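Local coordinates for protein 5-formaminoimidazole-4-carboxamide-1-(beta)-D-ribofuranosyl 5'-monophosphate synthetase (Methanocaldococcus jannaschii, PDB 2R7K) that catalyses the ATP- and formate-dependent formylation of AICAR to FAICAR, a folate-independent step of de novo purine biosynthesis, at residues A[100-105]-A[118-123]; A[39-44]-A[346-351]. All blocks are in the same frame, centred on the assembly; numbering follows the deposited sequence. Where two conformers were deposited one is given.

Interaction 1 of 2, residues A[100-105]-A[118-123]; sequences GLDNVE and ILRWES
Arg120 reaches to the side of the short helix 101-106 and pairs its guanidinium with the carboxylate of Asp102, the one salt bridge between the two segments. Arg120 NH1 lies 2.9 Å from Asp102 OD1, with an N-H...O angle of 139°. The oxygen sits within the guanidinium plane, but the donor meets the carboxylate from above its own plane, and the two flat groups are turned 64° against each other. This is a bent, single-pronged pairing. The Arg120 chain is folded at its third torsion (chi3 -27°), which swings the guanidinium toward the helix. One face of that group lies against the aliphatic part of Glu105, with Glu105 CG 3.6 Å from Arg120 NH2, while the Glu105 chain, bent at its second torsion, brings Glu105 OE2 to 3.7 Å from Leu119 CB; its OE1 makes a long, weak ion pair with Arg117. An alanine in place of Arg120 would probably leave the Asp102 carboxylate without this charged mate and uncover Glu105 CG and the Leu101 methyl.

Apolar contacts run beneath the ion pair. Leu101 divides its branches: Leu101 CD1 packs 4.0 Å from Leu119 CB, and CD2 lies 3.7 Å from Arg120 CB and beside the Ser123 hydroxymethyl group. Deeper in, Val104 CG1 meets Leu119 CD1 at 4.0 Å, these side chains crossing at about a right angle. The Ser123 hydroxyl, next to the Leu101 methyl, donates to the carbonyl oxygen of Arg120 in its own segment.

Leu101, Val104 and Leu119 all also touch helix 93-99, so the contact fastens helix 101-106 and the loop leading to helix 125-134 onto that neighbour. On the far side of the loop, Trp121 packs against helices 125-134 and 268-285.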
loop_
_atom_site.group_PDB
_atom_site.type_symbol
_atom_site.label_atom_id
_atom_site.label_comp_id
_atom_site.label_asym_id
_atom_site.label_seq_id
_atom_site.Cartn_x
_atom_site.Cartn_y
_atom_site.Cartn_z
ATOM N N GLY A 100 0.561 -12.089 38.941
ATOM C CA GLY A 100 1.408 -12.809 39.869
ATOM C C GLY A 100 2.004 -13.991 39.149
ATOM O O GLY A 100 1.282 -14.847 38.643
ATOM N N LEU A 101 3.328 -14.042 39.104
ATOM C CA LEU A 101 4.031 -15.063 38.336
ATOM C C LEU A 101 3.714 -16.481 38.802
ATOM O O LEU A 101 3.762 -17.427 38.014
ATOM C CB LEU A 101 5.540 -14.808 38.370
ATOM C CG LEU A 101 6.444 -15.899 37.797
ATOM C CD1 LEU A 101 6.201 -16.094 36.305
ATOM C CD2 LEU A 101 7.898 -15.556 38.058
ATOM N N ASP A 102 3.401 -16.637 40.082
ATOM C CA ASP A 102 3.034 -17.954 40.585
ATOM C C ASP A 102 1.640 -18.352 40.109
ATOM O O ASP A 102 1.417 -19.492 39.704
ATOM C CB ASP A 102 3.145 -18.024 42.108
ATOM C CG ASP A 102 4.415 -18.722 42.562
ATOM O OD1 ASP A 102 5.514 -18.155 42.370
ATOM O OD2 ASP A 102 4.310 -19.844 43.104
ATOM N N ASN A 103 0.709 -17.403 40.149
ATOM C CA ASN A 103 -0.612 -17.618 39.574
ATOM C C ASN A 103 -0.525 -17.945 38.084
ATOM O O ASN A 103 -1.313 -18.732 37.570
ATOM C CB ASN A 103 -1.497 -16.394 39.795
ATOM C CG ASN A 103 -1.756 -16.121 41.262
ATOM O OD1 ASN A 103 -1.563 -16.992 42.110
ATOM N ND2 ASN A 103 -2.203 -14.908 41.570
ATOM N N VAL A 104 0.447 -17.347 37.399
ATOM C CA VAL A 104 0.654 -17.594 35.976
ATOM C C VAL A 104 1.117 -19.025 35.726
ATOM O O VAL A 104 0.685 -19.668 34.771
ATOM C CB VAL A 104 1.687 -16.610 35.363
ATOM C CG1 VAL A 104 2.152 -17.095 33.998
ATOM C CG2 VAL A 104 1.104 -15.212 35.265
ATOM N N GLU A 105 1.989 -19.529 36.592
ATOM C CA GLU A 105 2.635 -20.820 36.352
ATOM C C GLU A 105 1.736 -22.020 36.633
ATOM O O GLU A 105 1.981 -23.107 36.103
ATOM C CB GLU A 105 3.928 -20.945 37.168
ATOM C CG GLU A 105 5.014 -19.943 36.799
ATOM C CD GLU A 105 5.733 -20.298 35.509
ATOM O OE1 GLU A 105 5.752 -21.492 35.142
ATOM O OE2 GLU A 105 6.290 -19.383 34.865
ATOM N N ILE A 118 9.407 -20.773 31.143
ATOM C CA ILE A 118 10.599 -19.945 31.040
ATOM C C ILE A 118 10.391 -18.526 31.558
ATOM O O ILE A 118 11.340 -17.759 31.667
ATOM C CB ILE A 118 11.151 -19.928 29.599
ATOM C CG1 ILE A 118 12.660 -19.694 29.612
ATOM C CG2 ILE A 118 10.424 -18.893 28.743
ATOM C CD1 ILE A 118 13.317 -19.897 28.274
ATOM N N LEU A 119 9.155 -18.190 31.904
ATOM C CA LEU A 119 8.845 -16.869 32.418
ATOM C C LEU A 119 9.489 -16.601 33.780
ATOM O O LEU A 119 9.607 -15.448 34.205
ATOM C CB LEU A 119 7.331 -16.669 32.517
ATOM C CG LEU A 119 6.550 -16.571 31.203
ATOM C CD1 LEU A 119 5.093 -16.234 31.482
ATOM C CD2 LEU A 119 7.180 -15.546 30.275
ATOM N N ARG A 120 9.891 -17.656 34.476
ATOM C CA ARG A 120 10.508 -17.446 35.771
ATOM C C ARG A 120 12.028 -17.482 35.690
ATOM O O ARG A 120 12.715 -17.122 36.638
ATOM C CB ARG A 120 9.928 -18.376 36.841
ATOM C CG ARG A 120 10.529 -19.756 36.958
ATOM C CD ARG A 120 9.701 -20.514 37.984
ATOM N NE ARG A 120 9.096 -19.578 38.936
ATOM C CZ ARG A 120 7.975 -19.803 39.615
ATOM N NH1 ARG A 120 7.512 -18.884 40.454
ATOM N NH2 ARG A 120 7.314 -20.939 39.452
ATOM N N TRP A 121 12.547 -17.892 34.539
ATOM C CA TRP A 121 13.968 -17.765 34.274
ATOM C C TRP A 121 14.346 -16.321 33.956
ATOM O O TRP A 121 15.528 -15.980 33.895
ATOM C CB TRP A 121 14.388 -18.681 33.133
ATOM C CG TRP A 121 14.556 -20.105 33.556
ATOM C CD1 TRP A 121 13.580 -20.955 33.990
ATOM C CD2 TRP A 121 15.780 -20.845 33.589
ATOM N NE1 TRP A 121 14.123 -22.183 34.287
ATOM C CE2 TRP A 121 15.472 -22.140 34.051
ATOM C CE3 TRP A 121 17.108 -20.539 33.272
ATOM C CZ2 TRP A 121 16.443 -23.127 34.203
ATOM C CZ3 TRP A 121 18.071 -21.518 33.421
ATOM C CH2 TRP A 121 17.734 -22.799 33.881
ATOM N N GLU A 122 13.343 -15.473 33.752
ATOM C CA GLU A 122 13.594 -14.056 33.505
ATOM C C GLU A 122 13.397 -13.254 34.783
ATOM O O GLU A 122 13.856 -12.117 34.894
ATOM C CB GLU A 122 12.679 -13.514 32.398
ATOM C CG GLU A 122 11.227 -13.335 32.822
ATOM C CD GLU A 122 10.410 -12.495 31.848
ATOM O OE1 GLU A 122 9.191 -12.325 32.093
ATOM O OE2 GLU A 122 10.981 -12.002 30.847
ATOM N N SER A 123 12.715 -13.855 35.751
ATOM C CA SER A 123 12.346 -13.159 36.978
ATOM C C SER A 123 13.386 -13.349 38.076
ATOM O O SER A 123 13.460 -12.555 39.012
ATOM C CB SER A 123 10.980 -13.639 37.474
ATOM O OG SER A 123 11.046 -14.992 37.893
#

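Interaction 2 of 2, residues A[39-44]-A[346-351]; sequences EGFSTV and EIKMAL
Lys348 leaves helix 339-353 toward the turn at Glu39 and Gly40, and each part of its chain finds a partner there. Lys348 CB lies 4.0 Å from Phe41 CE2, beside the far end of the ring. With CG anti to the backbone N (chi1 -160°) and the chain extended beyond it, the methylenes run out across the Glu39 side chain at about a right angle. Lys348 CD passes 3.4 Å from Glu39 OE1, and CE comes close to the Glu39 carbonyl oxygen. At the tip, Lys348 NZ makes a weak hydrogen bond of 3.1 Å to Glu39 O and a long ion pair of 3.9 Å with Glu39 OE1. The ammonium is also weakly bonded to Asn333 of a neighbouring subunit. Glu39 has stronger ties through its other oxygen, OE2, which accepts from Gln341 and forms a salt bridge with Arg345, so two residues earlier in the same helix hold the carboxylate in place.

Phe41 supplies the apolar half by pointing its ring end at the helix. The Lys348 backbone N lies in the ring plane, 3.7 Å from Phe41 CZ. Leu351 CD1 also lies at the ring edge, near Phe41 CE1, its side chain running in from the opposite direction to that of Phe41. Ile347 CG2 approaches obliquely, 3.7 Å from Phe41 CZ, and Ile347 also touches strand 20-24, which Phe41 touches as well.

Gly40 has positive phi and closes helix 29-38 with a Schellman motif, leaving the Glu39 carbonyl turned toward Lys348. The chain then enters strand 43-47, the helix-to-strand return of a beta-alpha-beta unit in the parallel sheet of a Rossmann-like domain, against which the C-terminal helix 339-353 of the ATP-grasp part of the chain packs.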
loop_
_atom_site.group_PDB
_atom_site.type_symbol
_atom_site.label_atom_id
_atom_site.label_comp_id
_atom_site.label_asym_id
_atom_site.label_seq_id
_atom_site.Cartn_x
_atom_site.Cartn_y
_atom_site.Cartn_z
ATOM N N GLU A 39 -3.583 -8.859 11.404
ATOM C CA GLU A 39 -3.498 -10.245 10.939
ATOM C C GLU A 39 -4.872 -10.915 10.820
ATOM O O GLU A 39 -4.965 -12.095 10.488
ATOM C CB GLU A 39 -2.585 -11.069 11.847
ATOM C CG GLU A 39 -1.098 -10.758 11.665
ATOM C CD GLU A 39 -0.588 -11.090 10.276
ATOM O OE1 GLU A 39 -0.725 -12.259 9.845
ATOM O OE2 GLU A 39 -0.038 -10.184 9.615
ATOM N N GLY A 40 -5.932 -10.163 11.092
ATOM C CA GLY A 40 -7.295 -10.658 10.887
ATOM C C GLY A 40 -7.990 -11.174 12.130
ATOM O O GLY A 40 -9.126 -11.643 12.060
ATOM N N PHE A 41 -7.320 -11.079 13.275
ATOM C CA PHE A 41 -7.902 -11.534 14.534
ATOM C C PHE A 41 -8.848 -10.513 15.133
ATOM O O PHE A 41 -8.690 -9.310 14.932
ATOM C CB PHE A 41 -6.807 -11.835 15.566
ATOM C CG PHE A 41 -5.972 -13.024 15.237
ATOM C CD1 PHE A 41 -6.348 -14.281 15.659
ATOM C CD2 PHE A 41 -4.793 -12.881 14.527
ATOM C CE1 PHE A 41 -5.572 -15.381 15.365
ATOM C CE2 PHE A 41 -4.016 -13.969 14.233
ATOM C CZ PHE A 41 -4.405 -15.227 14.650
ATOM N N SER A 42 -9.844 -11.002 15.868
ATOM C CA SER A 42 -10.572 -10.153 16.783
ATOM C C SER A 42 -9.795 -10.148 18.116
ATOM O O SER A 42 -9.188 -11.149 18.491
ATOM C CB SER A 42 -12.004 -10.656 16.975
ATOM O OG SER A 42 -12.829 -9.614 17.474
ATOM N N THR A 43 -9.799 -9.012 18.808
ATOM C CA THR A 43 -8.909 -8.813 19.953
ATOM C C THR A 43 -9.651 -8.568 21.258
ATOM O O THR A 43 -10.683 -7.898 21.277
ATOM C CB THR A 43 -7.979 -7.611 19.727
ATOM O OG1 THR A 43 -8.765 -6.455 19.395
ATOM C CG2 THR A 43 -7.005 -7.898 18.608
ATOM N N VAL A 44 -9.100 -9.095 22.350
ATOM C CA VAL A 44 -9.663 -8.877 23.687
ATOM C C VAL A 44 -8.657 -8.148 24.585
ATOM O O VAL A 44 -7.515 -8.571 24.721
ATOM C CB VAL A 44 -10.085 -10.214 24.344
ATOM C CG1 VAL A 44 -10.536 -9.994 25.778
ATOM C CG2 VAL A 44 -11.188 -10.891 23.527
ATOM N N GLU A 346 2.469 -15.535 13.801
ATOM C CA GLU A 346 2.925 -16.853 14.205
ATOM C C GLU A 346 1.719 -17.660 14.670
ATOM O O GLU A 346 1.598 -18.843 14.377
ATOM C CB GLU A 346 3.982 -16.765 15.313
ATOM C CG GLU A 346 4.780 -18.068 15.524
ATOM C CD GLU A 346 5.804 -18.316 14.435
ATOM O OE1 GLU A 346 5.891 -17.518 13.471
ATOM O OE2 GLU A 346 6.539 -19.319 14.533
ATOM N N ILE A 347 0.825 -17.002 15.388
ATOM C CA ILE A 347 -0.414 -17.625 15.825
ATOM C C ILE A 347 -1.281 -18.002 14.608
ATOM O O ILE A 347 -1.793 -19.120 14.526
ATOM C CB ILE A 347 -1.165 -16.709 16.800
ATOM C CG1 ILE A 347 -0.338 -16.538 18.089
ATOM C CG2 ILE A 347 -2.544 -17.276 17.131
ATOM C CD1 ILE A 347 -0.942 -15.581 19.113
ATOM N N LYS A 348 -1.409 -17.074 13.657
ATOM C CA LYS A 348 -2.132 -17.326 12.419
ATOM C C LYS A 348 -1.584 -18.563 11.711
ATOM O O LYS A 348 -2.317 -19.514 11.467
ATOM C CB LYS A 348 -2.054 -16.108 11.500
ATOM C CG LYS A 348 -3.128 -16.051 10.420
ATOM C CD LYS A 348 -2.893 -14.864 9.499
ATOM C CE LYS A 348 -4.112 -14.562 8.652
ATOM N NZ LYS A 348 -3.916 -13.322 7.844
ATOM N N MET A 349 -0.306 -18.537 11.357
ATOM C CA MET A 349 0.294 -19.679 10.694
ATOM C C MET A 349 0.023 -20.952 11.489
ATOM O O MET A 349 -0.513 -21.926 10.957
ATOM C CB MET A 349 1.794 -19.471 10.484
ATOM C CG MET A 349 2.124 -18.660 9.241
ATOM S SD MET A 349 3.884 -18.535 8.871
ATOM C CE MET A 349 4.345 -20.256 8.719
ATOM N N ALA A 350 0.363 -20.936 12.773
ATOM C CA ALA A 350 0.256 -22.147 13.575
ATOM C C ALA A 350 -1.129 -22.780 13.405
ATOM O O ALA A 350 -1.228 -23.971 13.117
ATOM C CB ALA A 350 0.564 -21.873 15.045
ATOM N N LEU A 351 -2.182 -21.978 13.560
ATOM C CA LEU A 351 -3.555 -22.456 13.361
ATOM C C LEU A 351 -3.785 -23.073 11.977
ATOM O O LEU A 351 -4.343 -24.160 11.857
ATOM C CB LEU A 351 -4.551 -21.324 13.577
ATOM C CG LEU A 351 -4.738 -20.900 15.028
ATOM C CD1 LEU A 351 -5.406 -19.539 15.131
ATOM C CD2 LEU A 351 -5.535 -21.960 15.759
#

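How the interactions relate
From the N terminus, the chain first reaches 39-44, the turn between helix 29-38 and strand 43-47 of the parallel sheet; its partner, 346-351, comes 302 residues later on the last helix. Interaction 2 therefore closes a very long loop, joining the Rossmann-like N-terminal region to the end of the ATP-grasp region. Interaction 1 is nested inside that loop and closes a short one: 100-105 and 118-123 are 13 residues apart and both belong to the N-terminal region. The centres of interaction 1 and interaction 2 are about 24 Å apart, and the two do not touch. Interaction 1 lies nearer the bound nucleotides, with the Ser123 side chain about 10 Å from the ATP analogue, whereas interaction 2 lies away from the annotated sites.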